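Local coordinates for N-terminal cyanobactin protease (Planktothrix agardhii NIES-596, PDB 4H6W), which probably acts as a subtilisin-like serine endopeptidase, this being the N-terminal protease domain of a longer protein that matures the cyanobactin prenylagaramide, at residues A[21-26]-A[237-242]; A[82-87]-A[233-238]; A[174-179]-A[194-199]; A[200-205]-A[274-279]. One frame throughout, in Å; residues are numbered along the deposited sequence.

In the fold
All four contacts are mainly buried and fall into two groups around one parallel sheet. Contacts 1 and 2 grip the C-terminal half of helix 223-243 and touch each other, with centres about 7 Å apart; both rely on apolar packing, with a cysteine sulfur joining in contact 2. Contact 2 is buried throughout, while contact 1 reaches the surface at Lys-22 and Ile-242. Contacts 3 and 4 lie at the edge of the sheet formed by strands 175-180 and 200-204, their centres about 8 Å apart, and follow one another along the chain, since helix 194-199 leads straight into edge strand 200-204. There, backbone hydrogen bonds join the segments, and side chains fill in around them.

Contact 1: A[21-26]-A[237-242]; sequences PKICVA and LLSLQI
Ile-23 carries the apolar part of this contact against Leu-238 and Ile-242. Its CG1 stands anti to the carbonyl carbon (chi1 -67°), which sends CD1 out to the helix, 3.9 Å from CB of Leu-238. CG1 of Ile-23 follows at 4.0 Å from the same CB, and the two side chains run at about a right angle: the isoleucine tip meets the root of the leucine, whose side chain also packs on Pro-250 and Val-253 of helix 250-259. One turn on, CD1 of Ile-242 comes tip to tip with CD1 of Ile-23 at 4.2 Å.

In fold terms, the loop leading into a strand of the central parallel sheet packs against the long helix of the subtilisin fold. Ile-23 directly precedes strand 24-28, which hydrogen-bonds to strands 88-91 and 121-124 on its two sides. Ser-224, the predicted charge-relay serine, lies in the first turn of helix 223-243, and this contact touches the far, C-terminal end of that helix.

Polar groups take part only through van der Waals approach. OG of Ser-239 lies 4.1 Å from CG1 of Ile-23 and spends its hydrogen bond on the carbonyl of Ala-235, one turn back in its own helix. At the exposed margin the Lys-22 chain, bent in its outer half, brings NZ to 3.7 Å from CG2 of Ile-242.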
loop_
_atom_site.group_PDB
_atom_site.type_symbol
_atom_site.label_atom_id
_atom_site.label_comp_id
_atom_site.label_asym_id
_atom_site.label_seq_id
_atom_site.Cartn_x
_atom_site.Cartn_y
_atom_site.Cartn_z
ATOM N N PRO A 21 8.166 -2.085 -15.777
ATOM C CA PRO A 21 7.232 -1.131 -16.395
ATOM C C PRO A 21 5.887 -1.756 -16.759
ATOM O O PRO A 21 4.901 -1.044 -16.886
ATOM C CB PRO A 21 7.946 -0.726 -17.688
ATOM C CG PRO A 21 9.388 -0.949 -17.416
ATOM C CD PRO A 21 9.490 -2.075 -16.427
ATOM N N LYS A 22 5.852 -3.071 -16.955
ATOM C CA LYS A 22 4.601 -3.760 -17.288
ATOM C C LYS A 22 3.664 -3.857 -16.088
ATOM O O LYS A 22 2.539 -4.331 -16.215
ATOM C CB LYS A 22 4.867 -5.161 -17.850
ATOM C CG LYS A 22 5.776 -5.202 -19.071
ATOM C CD LYS A 22 5.697 -6.570 -19.725
ATOM C CE LYS A 22 7.032 -7.007 -20.298
ATOM N NZ LYS A 22 7.142 -8.493 -20.221
ATOM N N ILE A 23 4.139 -3.416 -14.926
ATOM C CA ILE A 23 3.368 -3.481 -13.704
ATOM C C ILE A 23 3.003 -2.083 -13.252
ATOM O O ILE A 23 3.876 -1.239 -13.027
ATOM C CB ILE A 23 4.113 -4.257 -12.594
ATOM C CG1 ILE A 23 4.232 -5.736 -12.968
ATOM C CG2 ILE A 23 3.429 -4.091 -11.242
ATOM C CD1 ILE A 23 2.927 -6.389 -13.389
ATOM N N CYS A 24 1.704 -1.845 -13.124
ATOM C CA CYS A 24 1.203 -0.532 -12.810
ATOM C C CYS A 24 0.638 -0.464 -11.412
ATOM O O CYS A 24 -0.170 -1.308 -11.021
ATOM C CB CYS A 24 0.128 -0.120 -13.805
ATOM S SG CYS A 24 -0.372 1.579 -13.506
ATOM N N VAL A 25 1.084 0.551 -10.670
ATOM C CA VAL A 25 0.574 0.859 -9.335
ATOM C C VAL A 25 -0.109 2.224 -9.364
ATOM O O VAL A 25 0.495 3.215 -9.759
ATOM C CB VAL A 25 1.705 0.846 -8.274
ATOM C CG1 VAL A 25 1.206 1.332 -6.920
ATOM C CG2 VAL A 25 2.291 -0.552 -8.126
ATOM N N ALA A 26 -1.376 2.264 -8.970
ATOM C CA ALA A 26 -2.123 3.523 -8.908
ATOM C C ALA A 26 -2.094 4.055 -7.487
ATOM O O ALA A 26 -2.286 3.297 -6.544
ATOM C CB ALA A 26 -3.556 3.313 -9.359
ATOM N N LEU A 237 6.862 -8.159 -6.328
ATOM C CA LEU A 237 6.551 -9.565 -6.434
ATOM C C LEU A 237 5.910 -9.898 -7.775
ATOM O O LEU A 237 6.161 -10.969 -8.344
ATOM C CB LEU A 237 5.654 -9.982 -5.273
ATOM C CG LEU A 237 6.341 -10.056 -3.902
ATOM C CD1 LEU A 237 5.306 -10.364 -2.835
ATOM C CD2 LEU A 237 7.457 -11.097 -3.898
ATOM N N LEU A 238 5.088 -8.984 -8.287
ATOM C CA LEU A 238 4.505 -9.164 -9.615
ATOM C C LEU A 238 5.589 -9.092 -10.695
ATOM O O LEU A 238 5.535 -9.840 -11.671
ATOM C CB LEU A 238 3.385 -8.153 -9.891
ATOM C CG LEU A 238 2.047 -8.330 -9.148
ATOM C CD1 LEU A 238 1.181 -7.073 -9.206
ATOM C CD2 LEU A 238 1.275 -9.551 -9.649
ATOM N N SER A 239 6.565 -8.203 -10.517
ATOM C CA SER A 239 7.675 -8.053 -11.475
ATOM C C SER A 239 8.525 -9.319 -11.489
ATOM O O SER A 239 9.008 -9.740 -12.550
ATOM C CB SER A 239 8.557 -6.860 -11.111
ATOM O OG SER A 239 7.786 -5.671 -10.993
ATOM N N LEU A 240 8.679 -9.919 -10.302
ATOM C CA LEU A 240 9.444 -11.142 -10.116
ATOM C C LEU A 240 8.798 -12.338 -10.847
ATOM O O LEU A 240 9.499 -13.178 -11.433
ATOM C CB LEU A 240 9.610 -11.414 -8.625
ATOM C CG LEU A 240 10.372 -12.675 -8.216
ATOM C CD1 LEU A 240 11.833 -12.578 -8.635
ATOM C CD2 LEU A 240 10.259 -12.905 -6.713
ATOM N N GLN A 241 7.470 -12.391 -10.840
ATOM C CA GLN A 241 6.736 -13.390 -11.623
ATOM C C GLN A 241 7.006 -13.245 -13.124
ATOM O O GLN A 241 7.202 -14.252 -13.819
ATOM C CB GLN A 241 5.230 -13.313 -11.354
ATOM C CG GLN A 241 4.815 -13.630 -9.924
ATOM C CD GLN A 241 3.299 -13.706 -9.765
ATOM O OE1 GLN A 241 2.592 -12.727 -10.002
ATOM N NE2 GLN A 241 2.795 -14.874 -9.379
ATOM N N ILE A 242 7.001 -12.004 -13.625
ATOM C CA ILE A 242 7.323 -11.753 -15.038
ATOM C C ILE A 242 8.742 -12.252 -15.314
ATOM O O ILE A 242 8.972 -13.005 -16.259
ATOM C CB ILE A 242 7.258 -10.260 -15.443
ATOM C CG1 ILE A 242 6.020 -9.550 -14.863
ATOM C CG2 ILE A 242 7.366 -10.121 -16.955
ATOM C CD1 ILE A 242 4.884 -9.270 -15.821
#

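Contact 2: A[82-87]-A[233-238]; sequences GIAPQC and VAALLL
Ile-83, Ala-84 and Cys-87 belong to the loop that links helix 63-73 to strand 88-91, and they lay it along the long helix 223-243 of the subtilisin fold. A type I turn from Ala-84 to Cys-87, closed by a weak backbone bond, turns both of these end residues toward the helix.

Ile-83 turns its CG2 branch, anti to its own backbone N, onto the helix. CG2 rests 3.5 Å from the backbone N of Val-233 and 3.8 Å from CD1 of Leu-236, with CG2 of Val-233 further out at 4.1 Å. Leu-236 answers from the helix, its side chain crossing that of Ile-83 at about a right angle. Its isopropyl fork straddles the carbonyl oxygen of Ile-83: CD1 of Leu-236 is 3.3 Å from Ile-83 O and CD2 3.5 Å from that oxygen. This buried oxygen is satisfied by the indole N-H of Trp-14.

Around the turn the partners are small. CB of Ala-235 sits 3.8 Å from SG of Cys-87 and 4.1 Å from CB of Ala-84, so methyl groups let loop and helix come close. CD2 of Leu-236 reaches the same alanine, 4.1 Å from Ala-84 CB.

Helix 10-16 closes over another flank, Leu-10 touching both Ile-83 and Leu-236, with Leu-13 and Trp-14 on Leu-236. On the sheet side Ala-235 packs on Ile-121 of strand 121-124, and the loop runs directly into strand 88-91.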
loop_
_atom_site.group_PDB
_atom_site.type_symbol
_atom_site.label_atom_id
_atom_site.label_comp_id
_atom_site.label_asym_id
_atom_site.label_seq_id
_atom_site.Cartn_x
_atom_site.Cartn_y
_atom_site.Cartn_z
ATOM N N GLY A 82 12.651 4.526 -3.134
ATOM C CA GLY A 82 11.344 3.906 -3.369
ATOM C C GLY A 82 11.430 2.388 -3.383
ATOM O O GLY A 82 12.493 1.818 -3.679
ATOM N N ILE A 83 10.315 1.734 -3.063
ATOM C CA ILE A 83 10.264 0.279 -3.039
ATOM C C ILE A 83 10.253 -0.306 -4.442
ATOM O O ILE A 83 10.913 -1.319 -4.697
ATOM C CB ILE A 83 9.038 -0.252 -2.265
ATOM C CG1 ILE A 83 8.991 0.321 -0.831
ATOM C CG2 ILE A 83 9.010 -1.772 -2.291
ATOM C CD1 ILE A 83 10.011 -0.243 0.135
ATOM N N ALA A 84 9.510 0.333 -5.349
ATOM C CA ALA A 84 9.347 -0.172 -6.725
ATOM C C ALA A 84 9.587 0.917 -7.781
ATOM O O ALA A 84 8.665 1.286 -8.514
ATOM C CB ALA A 84 7.965 -0.781 -6.898
ATOM N N PRO A 85 10.833 1.422 -7.873
ATOM C CA PRO A 85 11.101 2.587 -8.719
ATOM C C PRO A 85 10.897 2.402 -10.221
ATOM O O PRO A 85 10.574 3.381 -10.892
ATOM C CB PRO A 85 12.572 2.911 -8.427
ATOM C CG PRO A 85 13.143 1.643 -7.929
ATOM C CD PRO A 85 12.045 0.972 -7.169
ATOM N N GLN A 86 11.078 1.190 -10.750
ATOM C CA GLN A 86 10.975 1.005 -12.202
ATOM C C GLN A 86 9.565 0.652 -12.685
ATOM O O GLN A 86 9.337 0.500 -13.891
ATOM C CB GLN A 86 12.005 0.001 -12.746
ATOM C CG GLN A 86 13.473 0.185 -12.332
ATOM C CD GLN A 86 13.892 1.630 -12.117
ATOM O OE1 GLN A 86 13.537 2.522 -12.894
ATOM N NE2 GLN A 86 14.659 1.871 -11.052
ATOM N N CYS A 87 8.624 0.518 -11.755
ATOM C CA CYS A 87 7.219 0.264 -12.110
ATOM C C CYS A 87 6.490 1.497 -12.675
ATOM O O CYS A 87 6.834 2.638 -12.376
ATOM C CB CYS A 87 6.455 -0.287 -10.903
ATOM S SG CYS A 87 6.723 -2.053 -10.585
ATOM N N VAL A 233 6.102 -3.649 -2.385
ATOM C CA VAL A 233 6.514 -5.043 -2.335
ATOM C C VAL A 233 5.630 -5.880 -3.255
ATOM O O VAL A 233 6.139 -6.683 -4.042
ATOM C CB VAL A 233 6.503 -5.586 -0.890
ATOM C CG1 VAL A 233 6.570 -7.114 -0.873
ATOM C CG2 VAL A 233 7.642 -4.979 -0.093
ATOM N N ALA A 234 4.314 -5.692 -3.184
ATOM C CA ALA A 234 3.429 -6.438 -4.087
ATOM C C ALA A 234 3.802 -6.196 -5.547
ATOM O O ALA A 234 3.760 -7.120 -6.359
ATOM C CB ALA A 234 1.962 -6.112 -3.837
ATOM N N ALA A 235 4.170 -4.963 -5.892
ATOM C CA ALA A 235 4.623 -4.694 -7.258
ATOM C C ALA A 235 5.946 -5.421 -7.559
ATOM O O ALA A 235 6.104 -6.014 -8.630
ATOM C CB ALA A 235 4.743 -3.212 -7.514
ATOM N N LEU A 236 6.874 -5.418 -6.603
ATOM C CA LEU A 236 8.121 -6.158 -6.789
ATOM C C LEU A 236 7.833 -7.618 -7.053
ATOM O O LEU A 236 8.446 -8.237 -7.919
ATOM C CB LEU A 236 9.047 -5.992 -5.585
ATOM C CG LEU A 236 9.647 -4.590 -5.419
ATOM C CD1 LEU A 236 10.670 -4.577 -4.300
ATOM C CD2 LEU A 236 10.261 -4.120 -6.743
ATOM N N LEU A 237 6.862 -8.159 -6.328
ATOM C CA LEU A 237 6.551 -9.565 -6.434
ATOM C C LEU A 237 5.910 -9.898 -7.775
ATOM O O LEU A 237 6.161 -10.969 -8.344
ATOM C CB LEU A 237 5.654 -9.982 -5.273
ATOM C CG LEU A 237 6.341 -10.056 -3.902
ATOM C CD1 LEU A 237 5.306 -10.364 -2.835
ATOM C CD2 LEU A 237 7.457 -11.097 -3.898
ATOM N N LEU A 238 5.088 -8.984 -8.287
ATOM C CA LEU A 238 4.505 -9.164 -9.615
ATOM C C LEU A 238 5.589 -9.092 -10.695
ATOM O O LEU A 238 5.535 -9.840 -11.671
ATOM C CB LEU A 238 3.385 -8.153 -9.891
ATOM C CG LEU A 238 2.047 -8.330 -9.148
ATOM C CD1 LEU A 238 1.181 -7.073 -9.206
ATOM C CD2 LEU A 238 1.275 -9.551 -9.649
#

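Contact 3: A[174-179]-A[194-199]; sequences VLAVGA and DAYQKQ
The Tyr-196 ring and the Gln-199 carboxamide are the flat groups that meet segment 174-179. The methyl of Ala-176 approaches the ring obliquely, with CB 3.8 Å from CD1 and 4.1 Å from CE1 of Tyr-196; Ala-169 and Leu-276 also touch this side chain. The phenol OH is hydrogen-bonded to the backbone N of His-166. Over one face of the Gln-199 amide lies the carbonyl oxygen of Val-174, 3.4 Å from CD of Gln-199 and almost straight above it. NE2 of Gln-199 is equally near, at 3.4 Å from Val-174 O, yet the angle is too poor for a hydrogen bond. That NH2 instead donates to the carbonyls of Ala-169 and Leu-171. CG of Gln-199 takes the crowded position between N and the carbonyl carbon (chi1 58°), from which an extended chain lies along Val-174. An alanine in place of Gln-199 would probably leave those two carbonyls without their amide donor and open a gap over Val-174.

Strand 175-180, helix 194-199 and strand 200-204 form a beta-alpha-beta unit at the margin of the parallel sheet. The short helix runs nearly across the strand, at 106° between their directions.

Just before strand 200-204, the backbone makes the joint: Ala-176 N donates to Gln-199 O at 2.9 Å, close to straight at 162°. The same oxygen is touched by CD1 of Leu-175, 3.4 Å away, while Ala-176 also pairs with Ile-201.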
loop_
_atom_site.group_PDB
_atom_site.type_symbol
_atom_site.label_atom_id
_atom_site.label_comp_id
_atom_site.label_asym_id
_atom_site.label_seq_id
_atom_site.Cartn_x
_atom_site.Cartn_y
_atom_site.Cartn_z
ATOM N N VAL A 174 -9.914 -7.101 -0.083
ATOM C CA VAL A 174 -8.936 -6.036 0.090
ATOM C C VAL A 174 -7.794 -6.514 0.975
ATOM O O VAL A 174 -7.999 -7.332 1.896
ATOM C CB VAL A 174 -9.594 -4.783 0.693
ATOM C CG1 VAL A 174 -8.548 -3.722 1.026
ATOM C CG2 VAL A 174 -10.635 -4.245 -0.284
ATOM N N LEU A 175 -6.585 -6.027 0.689
ATOM C CA LEU A 175 -5.464 -6.264 1.595
ATOM C C LEU A 175 -5.331 -5.060 2.536
ATOM O O LEU A 175 -5.095 -3.922 2.100
ATOM C CB LEU A 175 -4.177 -6.550 0.819
ATOM C CG LEU A 175 -2.855 -6.758 1.582
ATOM C CD1 LEU A 175 -2.998 -7.804 2.664
ATOM C CD2 LEU A 175 -1.721 -7.155 0.650
ATOM N N ALA A 176 -5.523 -5.311 3.828
ATOM C CA ALA A 176 -5.472 -4.257 4.835
ATOM C C ALA A 176 -4.064 -4.190 5.420
ATOM O O ALA A 176 -3.403 -5.216 5.545
ATOM C CB ALA A 176 -6.498 -4.527 5.927
ATOM N N VAL A 177 -3.608 -2.990 5.778
ATOM C CA VAL A 177 -2.239 -2.814 6.275
ATOM C C VAL A 177 -2.167 -1.901 7.501
ATOM O O VAL A 177 -2.524 -0.714 7.425
ATOM C CB VAL A 177 -1.294 -2.270 5.176
ATOM C CG1 VAL A 177 0.105 -2.047 5.743
ATOM C CG2 VAL A 177 -1.253 -3.226 3.995
ATOM N N GLY A 178 -1.716 -2.469 8.625
ATOM C CA GLY A 178 -1.473 -1.702 9.844
ATOM C C GLY A 178 0.003 -1.346 9.976
ATOM O O GLY A 178 0.831 -1.713 9.116
ATOM N N ALA A 179 0.338 -0.649 11.062
ATOM C CA ALA A 179 1.708 -0.168 11.295
ATOM C C ALA A 179 2.437 -0.828 12.464
ATOM O O ALA A 179 1.854 -1.089 13.507
ATOM C CB ALA A 179 1.721 1.342 11.458
ATOM N N ASP A 194 -11.720 -7.543 13.789
ATOM C CA ASP A 194 -11.818 -8.896 13.251
ATOM C C ASP A 194 -11.727 -8.968 11.723
ATOM O O ASP A 194 -11.049 -9.852 11.181
ATOM C CB ASP A 194 -13.052 -9.623 13.793
ATOM C CG ASP A 194 -12.763 -10.352 15.104
ATOM O OD1 ASP A 194 -12.692 -11.600 15.093
ATOM O OD2 ASP A 194 -12.581 -9.681 16.141
ATOM N N ALA A 195 -12.376 -8.028 11.033
ATOM C CA ALA A 195 -12.221 -7.917 9.583
ATOM C C ALA A 195 -10.735 -7.804 9.217
ATOM O O ALA A 195 -10.277 -8.437 8.263
ATOM C CB ALA A 195 -13.019 -6.750 9.032
ATOM N N TYR A 196 -9.979 -7.040 10.005
ATOM C CA TYR A 196 -8.526 -6.943 9.819
ATOM C C TYR A 196 -7.727 -8.209 10.205
ATOM O O TYR A 196 -6.628 -8.411 9.681
ATOM C CB TYR A 196 -7.952 -5.741 10.569
ATOM C CG TYR A 196 -8.456 -4.389 10.124
ATOM C CD1 TYR A 196 -8.890 -4.165 8.803
ATOM C CD2 TYR A 196 -8.469 -3.315 11.018
ATOM C CE1 TYR A 196 -9.339 -2.909 8.400
ATOM C CE2 TYR A 196 -8.913 -2.063 10.626
ATOM C CZ TYR A 196 -9.339 -1.860 9.321
ATOM O OH TYR A 196 -9.775 -0.602 8.953
ATOM N N GLN A 197 -8.246 -9.036 11.121
ATOM C CA GLN A 197 -7.588 -10.318 11.448
ATOM C C GLN A 197 -7.588 -11.205 10.211
ATOM O O GLN A 197 -6.659 -11.971 9.968
ATOM C CB GLN A 197 -8.300 -11.057 12.587
ATOM C CG GLN A 197 -7.895 -10.637 13.990
ATOM C CD GLN A 197 -6.801 -11.508 14.597
ATOM O OE1 GLN A 197 -5.608 -11.230 14.450
ATOM N NE2 GLN A 197 -7.210 -12.557 15.309
ATOM N N LYS A 198 -8.641 -11.062 9.419
ATOM C CA LYS A 198 -8.828 -11.867 8.240
ATOM C C LYS A 198 -7.894 -11.515 7.091
ATOM O O LYS A 198 -7.564 -12.377 6.269
ATOM C CB LYS A 198 -10.271 -11.750 7.755
ATOM C CG LYS A 198 -10.898 -13.069 7.353
ATOM C CD LYS A 198 -9.890 -14.098 6.821
ATOM C CE LYS A 198 -9.024 -14.784 7.898
ATOM N NZ LYS A 198 -9.761 -15.446 9.013
ATOM N N GLN A 199 -7.488 -10.255 7.001
ATOM C CA GLN A 199 -6.898 -9.795 5.744
ATOM C C GLN A 199 -5.842 -8.704 5.889
ATOM O O GLN A 199 -5.510 -8.018 4.919
ATOM C CB GLN A 199 -8.009 -9.347 4.786
ATOM C CG GLN A 199 -8.879 -8.239 5.351
ATOM C CD GLN A 199 -10.104 -7.965 4.508
ATOM O OE1 GLN A 199 -10.812 -8.892 4.107
ATOM N NE2 GLN A 199 -10.365 -6.687 4.232
#

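Contact 4: A[200-205]-A[274-279]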
loop_
_atom_site.group_PDB
_atom_site.type_symbol
_atom_site.label_atom_id
_atom_site.label_comp_id
_atom_site.label_asym_id
_atom_site.label_seq_id
_atom_site.Cartn_x
_atom_site.Cartn_y
_atom_site.Cartn_z
ATOM N N GLY A 200 -5.317 -8.537 7.091
ATOM C CA GLY A 200 -4.386 -7.450 7.313
ATOM C C GLY A 200 -3.028 -7.956 7.720
ATOM O O GLY A 200 -2.921 -9.005 8.349
ATOM N N ILE A 201 -1.993 -7.214 7.338
ATOM C CA ILE A 201 -0.642 -7.420 7.845
ATOM C C ILE A 201 -0.073 -6.113 8.399
ATOM O O ILE A 201 -0.546 -5.021 8.065
ATOM C CB ILE A 201 0.329 -7.971 6.768
ATOM C CG1 ILE A 201 0.447 -7.017 5.575
ATOM C CG2 ILE A 201 -0.076 -9.360 6.319
ATOM C CD1 ILE A 201 1.396 -7.518 4.502
ATOM N N LEU A 202 0.952 -6.232 9.239
ATOM C CA LEU A 202 1.714 -5.072 9.696
ATOM C C LEU A 202 2.926 -4.836 8.816
ATOM O O LEU A 202 3.676 -5.770 8.527
ATOM C CB LEU A 202 2.174 -5.249 11.143
ATOM C CG LEU A 202 1.081 -5.308 12.213
ATOM C CD1 LEU A 202 1.714 -5.478 13.588
ATOM C CD2 LEU A 202 0.187 -4.069 12.161
ATOM N N ALA A 203 3.099 -3.582 8.398
ATOM C CA ALA A 203 4.315 -3.119 7.709
ATOM C C ALA A 203 4.896 -1.873 8.407
ATOM O O ALA A 203 4.172 -1.165 9.130
ATOM C CB ALA A 203 4.008 -2.816 6.259
ATOM N N PRO A 204 6.203 -1.593 8.199
ATOM C CA PRO A 204 6.809 -0.436 8.881
ATOM C C PRO A 204 5.994 0.831 8.677
ATOM O O PRO A 204 5.639 1.170 7.541
ATOM C CB PRO A 204 8.177 -0.316 8.203
ATOM C CG PRO A 204 8.509 -1.726 7.826
ATOM C CD PRO A 204 7.195 -2.320 7.376
ATOM N N GLY A 205 5.695 1.524 9.765
ATOM C CA GLY A 205 4.863 2.719 9.690
ATOM C C GLY A 205 5.241 3.805 10.680
ATOM O O GLY A 205 4.451 4.718 10.957
ATOM N N ARG A 274 -3.638 -7.237 17.983
ATOM C CA ARG A 274 -3.190 -5.965 17.419
ATOM C C ARG A 274 -2.209 -6.177 16.257
ATOM O O ARG A 274 -1.933 -5.238 15.493
ATOM C CB ARG A 274 -2.542 -5.082 18.481
ATOM C CG ARG A 274 -3.506 -4.423 19.443
ATOM C CD ARG A 274 -2.889 -3.126 19.912
ATOM N NE ARG A 274 -3.671 -2.451 20.940
ATOM C CZ ARG A 274 -3.623 -1.140 21.163
ATOM N NH1 ARG A 274 -2.852 -0.367 20.414
ATOM N NH2 ARG A 274 -4.356 -0.596 22.123
ATOM N N CYS A 275 -1.705 -7.406 16.130
ATOM C CA CYS A 275 -0.800 -7.790 15.045
ATOM C C CYS A 275 -1.493 -8.269 13.773
ATOM O O CYS A 275 -0.826 -8.540 12.767
ATOM C CB CYS A 275 0.221 -8.831 15.518
ATOM S SG CYS A 275 1.529 -8.077 16.517
ATOM N N LEU A 276 -2.821 -8.379 13.808
ATOM C CA LEU A 276 -3.572 -8.820 12.629
ATOM C C LEU A 276 -3.124 -10.231 12.235
ATOM O O LEU A 276 -2.869 -11.062 13.102
ATOM C CB LEU A 276 -3.373 -7.823 11.474
ATOM C CG LEU A 276 -4.139 -6.484 11.485
ATOM C CD1 LEU A 276 -4.912 -6.182 12.768
ATOM C CD2 LEU A 276 -3.211 -5.339 11.157
ATOM N N MET A 277 -2.998 -10.498 10.941
ATOM C CA MET A 277 -2.480 -11.785 10.495
ATOM C C MET A 277 -0.973 -11.888 10.753
ATOM O O MET A 277 -0.410 -12.979 10.715
ATOM C CB MET A 277 -2.814 -12.022 9.021
ATOM C CG MET A 277 -2.671 -13.455 8.536
ATOM S SD MET A 277 -3.746 -14.612 9.407
ATOM C CE MET A 277 -5.371 -14.082 8.859
ATOM N N GLY A 278 -0.324 -10.759 11.032
ATOM C CA GLY A 278 1.103 -10.765 11.340
ATOM C C GLY A 278 1.940 -9.709 10.640
ATOM O O GLY A 278 1.402 -8.758 10.068
ATOM N N LYS A 279 3.261 -9.898 10.683
ATOM C CA LYS A 279 4.240 -8.941 10.160
ATOM C C LYS A 279 4.671 -9.269 8.748
ATOM O O LYS A 279 4.916 -10.432 8.427
ATOM C CB LYS A 279 5.483 -8.899 11.046
ATOM C CG LYS A 279 5.218 -8.482 12.484
ATOM C CD LYS A 279 6.506 -8.385 13.285
ATOM C CE LYS A 279 6.820 -9.667 14.031
ATOM N NZ LYS A 279 7.951 -9.434 14.972
#
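Leu-202 is held by backbone and side chain together. Its N-H gives a nearly straight bond (171°) to the carbonyl oxygen of Gly-278, in the carbonyl plane, with N to O at 2.7 Å. Its branches divide the loop between them: CD1 of Leu-202 packs 3.7 Å from CA of Cys-275 and 3.9 Å from SG of Cys-275, while CD2 meets CD2 of Leu-276 at 3.8 Å, the two leucines crossing at about a right angle. An alanine in place of Leu-202 would probably open a gap beside the sulfur and take from the Leu-276 tip one of its packing partners. Two residues back, Gly-200 O accepts from Met-277 N at 3.0 Å. Gly-200 lies close against Leu-276, its O 3.4 Å from CB of Leu-276.

The loop's shape presents these groups. A type II' turn spans Cys-275 to Gly-278; at the backbone angles of Gly-278 a CB would press on the preceding carbonyl oxygen, which explains a glycine there. Behind it the disulfide from Cys-275 to Cys-264 ties the turn to a neighbouring part of the loop, and Met-180 also packs on Leu-202. Strand 200-204 is the outermost on this side of the subtilisin-type parallel sheet, and the loop pairs with this edge through a single bridge between Leu-202 and Lys-279.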